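Local coordinates for protein S-adenosyl-L-methionine:salicylic acid carboxyl methyltransferase (Clarkia breweri, PDB 1M6E) that transfers the methyl group of S-adenosyl-L-methionine to the carboxyl group of the plant hormone salicylic acid, giving the volatile ester methyl salicylate, at residues A54-L58 against A69-I74; L233-E239 against D327-R331. One frame throughout, in Å; residues are numbered along the deposited sequence.

Contact 1 of 2, residues A54-L58 against A69-I74; sequences AIADL and AVTELI
Residues 54-58 run extended, with 56-58 regular strand, while 69-74 is an irregular loop that comes back alongside and leads into helix 74-82. Ile55 and Val70 set the register, their CA atoms 6.7 Å apart, and Glu72 N donates a hydrogen bond to Ala69 O (3.0 Å), curling the loop. Because strand side chains alternate, the CA-to-CB bonds of Ile55 and Asp57 point toward the loop and that of Ala56 away. Ile55 (chi1 m, chi2 t) lies apolar against three residues: its CG2 is 3.6 Å from Val70 CG1, and its CD1 is 3.4 Å from Leu73 CB and 4.0 Å from Ile74 CG1. Val70 (chi1 t) also brings CG2 to 3.7 Å from Asp57 CB, while Asp57 OD2 is hydrogen-bonded to His144 ND1. This is the first beta-to-alpha connection of a Rossmann-like methyltransferase fold; strand 52-58 leads directly to Gly59-Ser61, which bind S-adenosyl-L-methionine. The strand sits between strands 91-98 and 143-146; Val70 and Ile74 touch the former, and Leu73 packs on helix 33-44.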
# COMPACT_ATOMS: atom_id res chain seq x y z
N ALA A 54 -15.34 -6.65 -8.30
CA ALA A 54 -14.43 -6.19 -7.25
C ALA A 54 -14.01 -7.27 -6.27
O ALA A 54 -14.61 -7.43 -5.21
CB ALA A 54 -15.07 -5.02 -6.52
N ILE A 55 -12.98 -8.00 -6.62
CA ILE A 55 -12.44 -9.06 -5.80
C ILE A 55 -11.54 -8.44 -4.74
O ILE A 55 -10.91 -7.42 -5.00
CB ILE A 55 -11.61 -10.00 -6.66
CG1 ILE A 55 -12.43 -10.41 -7.88
CG2 ILE A 55 -11.16 -11.20 -5.85
CD1 ILE A 55 -11.75 -11.44 -8.77
N ALA A 56 -11.48 -9.06 -3.56
CA ALA A 56 -10.65 -8.54 -2.47
C ALA A 56 -10.03 -9.63 -1.61
O ALA A 56 -10.77 -10.36 -0.95
CB ALA A 56 -11.50 -7.66 -1.58
N ASP A 57 -8.71 -9.75 -1.59
CA ASP A 57 -8.05 -10.78 -0.77
C ASP A 57 -7.87 -10.27 0.66
O ASP A 57 -7.32 -9.20 0.89
CB ASP A 57 -6.69 -11.20 -1.35
CG ASP A 57 -6.22 -12.61 -0.84
OD1 ASP A 57 -6.06 -12.83 0.39
OD2 ASP A 57 -6.00 -13.51 -1.70
N LEU A 58 -8.34 -11.02 1.64
CA LEU A 58 -8.23 -10.61 3.02
C LEU A 58 -7.16 -11.43 3.73
O LEU A 58 -7.25 -12.67 3.80
CB LEU A 58 -9.59 -10.77 3.70
CG LEU A 58 -10.44 -9.50 3.88
CD1 LEU A 58 -10.12 -8.44 2.84
CD2 LEU A 58 -11.89 -9.86 3.81
N ALA A 69 -4.45 -15.98 -5.93
CA ALA A 69 -5.84 -16.34 -6.12
C ALA A 69 -6.68 -15.30 -6.85
O ALA A 69 -7.57 -15.63 -7.63
CB ALA A 69 -6.45 -16.66 -4.83
N VAL A 70 -6.39 -14.03 -6.60
CA VAL A 70 -7.13 -12.96 -7.23
C VAL A 70 -6.74 -12.91 -8.69
O VAL A 70 -7.18 -12.06 -9.45
CB VAL A 70 -6.80 -11.63 -6.54
CG1 VAL A 70 -7.83 -10.58 -6.92
CG2 VAL A 70 -6.77 -11.82 -5.03
N THR A 71 -5.91 -13.86 -9.08
CA THR A 71 -5.37 -13.93 -10.43
C THR A 71 -5.84 -15.19 -11.12
O THR A 71 -5.42 -15.51 -12.22
CB THR A 71 -3.82 -13.94 -10.37
OG1 THR A 71 -3.28 -13.18 -11.44
CG2 THR A 71 -3.28 -15.35 -10.49
N GLU A 72 -6.70 -15.93 -10.46
CA GLU A 72 -7.17 -17.17 -11.02
C GLU A 72 -8.67 -17.06 -10.92
O GLU A 72 -9.38 -18.06 -10.95
CB GLU A 72 -6.68 -18.32 -10.17
CG GLU A 72 -6.70 -19.62 -10.90
CD GLU A 72 -5.55 -19.75 -11.90
OE1 GLU A 72 -5.04 -18.69 -12.35
OE2 GLU A 72 -5.19 -20.90 -12.23
N LEU A 73 -9.12 -15.82 -10.75
CA LEU A 73 -10.54 -15.50 -10.66
C LEU A 73 -10.76 -14.62 -11.85
O LEU A 73 -11.70 -14.81 -12.60
CB LEU A 73 -10.87 -14.71 -9.39
CG LEU A 73 -10.80 -15.42 -8.04
CD1 LEU A 73 -11.46 -14.54 -7.00
CD2 LEU A 73 -11.50 -16.78 -8.08
N ILE A 74 -9.88 -13.64 -12.01
CA ILE A 74 -9.96 -12.74 -13.13
C ILE A 74 -9.71 -13.62 -14.34
O ILE A 74 -10.19 -13.35 -15.44
CB ILE A 74 -8.90 -11.63 -13.01
CG1 ILE A 74 -9.22 -10.80 -11.76
CG2 ILE A 74 -8.89 -10.77 -14.29
CD1 ILE A 74 -8.24 -9.71 -11.47

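Contact 2 of 2, residues L233-E239 against D327-R331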
# COMPACT_ATOMS: atom_id res chain seq x y z
N LEU A 233 11.20 -24.23 23.37
CA LEU A 233 11.42 -23.15 24.31
C LEU A 233 11.64 -23.63 25.75
O LEU A 233 12.62 -23.23 26.37
CB LEU A 233 10.25 -22.16 24.26
CG LEU A 233 10.09 -21.31 23.00
CD1 LEU A 233 8.83 -20.48 23.13
CD2 LEU A 233 11.29 -20.43 22.81
N ASN A 234 10.75 -24.48 26.26
CA ASN A 234 10.83 -25.00 27.64
C ASN A 234 12.16 -25.64 27.99
O ASN A 234 12.54 -25.73 29.17
CB ASN A 234 9.71 -26.02 27.91
CG ASN A 234 8.32 -25.36 28.09
OD1 ASN A 234 8.16 -24.38 28.82
ND2 ASN A 234 7.32 -25.92 27.42
N GLN A 235 12.88 -26.08 26.97
CA GLN A 235 14.18 -26.70 27.16
C GLN A 235 15.23 -25.60 27.34
O GLN A 235 16.24 -25.78 28.01
CB GLN A 235 14.53 -27.52 25.93
CG GLN A 235 15.99 -27.88 25.84
CD GLN A 235 16.29 -29.17 26.54
OE1 GLN A 235 17.45 -29.46 26.84
NE2 GLN A 235 15.25 -29.96 26.78
N MET A 236 14.96 -24.46 26.70
CA MET A 236 15.84 -23.30 26.76
C MET A 236 15.57 -22.52 28.04
O MET A 236 16.47 -21.87 28.58
CB MET A 236 15.60 -22.41 25.55
CG MET A 236 15.95 -23.04 24.22
SD MET A 236 16.23 -21.75 23.05
CE MET A 236 14.59 -21.03 23.04
N VAL A 237 14.33 -22.56 28.51
CA VAL A 237 14.02 -21.87 29.75
C VAL A 237 14.79 -22.65 30.79
O VAL A 237 15.40 -22.07 31.69
CB VAL A 237 12.53 -21.93 30.11
CG1 VAL A 237 12.36 -21.55 31.57
CG2 VAL A 237 11.72 -20.98 29.19
N SER A 238 14.75 -23.97 30.67
CA SER A 238 15.46 -24.83 31.60
C SER A 238 16.96 -24.63 31.49
O SER A 238 17.63 -24.35 32.48
CB SER A 238 15.17 -26.27 31.30
OG SER A 238 16.37 -27.00 31.51
N GLU A 239 17.50 -24.80 30.28
CA GLU A 239 18.93 -24.63 30.06
C GLU A 239 19.46 -23.28 30.54
O GLU A 239 20.65 -23.00 30.34
CB GLU A 239 19.28 -24.82 28.58
CG GLU A 239 19.19 -26.28 28.10
CD GLU A 239 19.63 -26.48 26.63
OE1 GLU A 239 20.58 -25.80 26.17
OE2 GLU A 239 19.03 -27.33 25.95
N ASP A 327 18.77 -19.60 17.90
CA ASP A 327 18.72 -20.84 18.68
C ASP A 327 17.38 -21.53 18.77
O ASP A 327 17.33 -22.75 18.69
CB ASP A 327 19.22 -20.59 20.11
CG ASP A 327 20.71 -20.27 20.15
OD1 ASP A 327 21.52 -21.19 19.88
OD2 ASP A 327 21.08 -19.10 20.44
N VAL A 328 16.30 -20.79 18.97
CA VAL A 328 15.01 -21.45 19.08
C VAL A 328 14.58 -22.09 17.76
O VAL A 328 13.78 -23.00 17.76
CB VAL A 328 13.90 -20.49 19.59
CG1 VAL A 328 13.99 -19.20 18.89
CG2 VAL A 328 12.51 -21.08 19.38
N PHE A 329 15.12 -21.68 16.63
CA PHE A 329 14.65 -22.32 15.43
C PHE A 329 15.53 -23.45 15.03
O PHE A 329 15.11 -24.33 14.29
CB PHE A 329 14.48 -21.31 14.30
CG PHE A 329 13.19 -20.56 14.37
CD1 PHE A 329 13.17 -19.23 14.79
CD2 PHE A 329 11.99 -21.21 14.11
CE1 PHE A 329 11.96 -18.55 14.94
CE2 PHE A 329 10.78 -20.55 14.26
CZ PHE A 329 10.76 -19.21 14.68
N HIS A 330 16.75 -23.44 15.55
CA HIS A 330 17.70 -24.53 15.30
C HIS A 330 17.12 -25.76 16.00
O HIS A 330 17.07 -26.85 15.44
CB HIS A 330 19.04 -24.15 15.91
CG HIS A 330 20.00 -25.29 16.05
ND1 HIS A 330 20.76 -25.74 14.99
CD2 HIS A 330 20.36 -26.02 17.12
CE1 HIS A 330 21.56 -26.70 15.42
NE2 HIS A 330 21.34 -26.89 16.71
N ARG A 331 16.64 -25.56 17.23
CA ARG A 331 16.05 -26.61 18.06
C ARG A 331 14.70 -27.04 17.56
O ARG A 331 14.42 -28.22 17.39
CB ARG A 331 15.92 -26.13 19.50
CG ARG A 331 17.21 -25.55 20.04
CD ARG A 331 17.18 -25.45 21.53
NE ARG A 331 18.49 -25.03 22.04
CZ ARG A 331 18.88 -25.18 23.30
NH1 ARG A 331 18.08 -25.75 24.19
NH2 ARG A 331 20.08 -24.77 23.66
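Two helices pack together here in the alpha-helical cap that SABATH methyltransferases carry on their Rossmann-like core: the last turns of helix 227-238 and a piece of helix 322-341. Phe329 of the latter also packs on Arg309 and Leu316 of helix 303-320, which carries the salicylate-pocket residues Met308 and Val311. The local axes of the two segments pass 10.3 Å apart at the closest, with N-to-C directions 126° apart, so the crossing is steeply oblique. The backbones come nearest at Leu233 and Val328, whose CA atoms are 6.6 Å apart.

Apolar contacts make up the buried side. Val328 points toward the other helix and is met by two side chains one turn apart: Leu233 CD2 lies 3.7 Å from Val328 CG2, and Met236 CE lies 3.6 Å from Val328 CB. Leu233 starts away from its partner, but its end swings nearer; it also touches Asp248, a probable Mg(2+) ligand. Met236 also packs on Leu241 and Glu243.

The charged contact lies toward solvent. Arg331 reaches across in an almost fully extended conformation after chi1 to meet Glu239, just beyond the helix end, in a two-pronged salt bridge. Met236 CG sits over one face of the guanidinium, 3.4 Å from Arg331 NH1, so the methionine serves both halves of the contact; Gln235 CG approaches the guanidinium edge, also 3.4 Å from Arg331 NH1. Of the two prongs, Arg331 NH2 to Glu239 OE1 is the better hydrogen bond, at 2.8 Å and 154°, whereas Arg331 NH1 to Glu239 OE2 is short at 2.5 Å but weak, bent to 129°.

Overall arrangement
Contact 1 closes before contact 2 opens along the chain, and the two lie on opposite sides of its centre. Their centres are 40 Å apart and their nearest atoms about 22 Å, so neither touches the other. Contact 1 belongs to the sheet core and borders the cofactor site, here holding the product S-adenosyl-L-homocysteine: the side chain of Asp57 comes within about 4 Å of it. Contact 2 joins helices farther out, its centre about 26 Å from the chain centre against 15 Å for contact 1. Close to it are Asp248 and Asn251, probable Mg(2+) ligands, with side chains about 3 and 5 Å from that of Leu233.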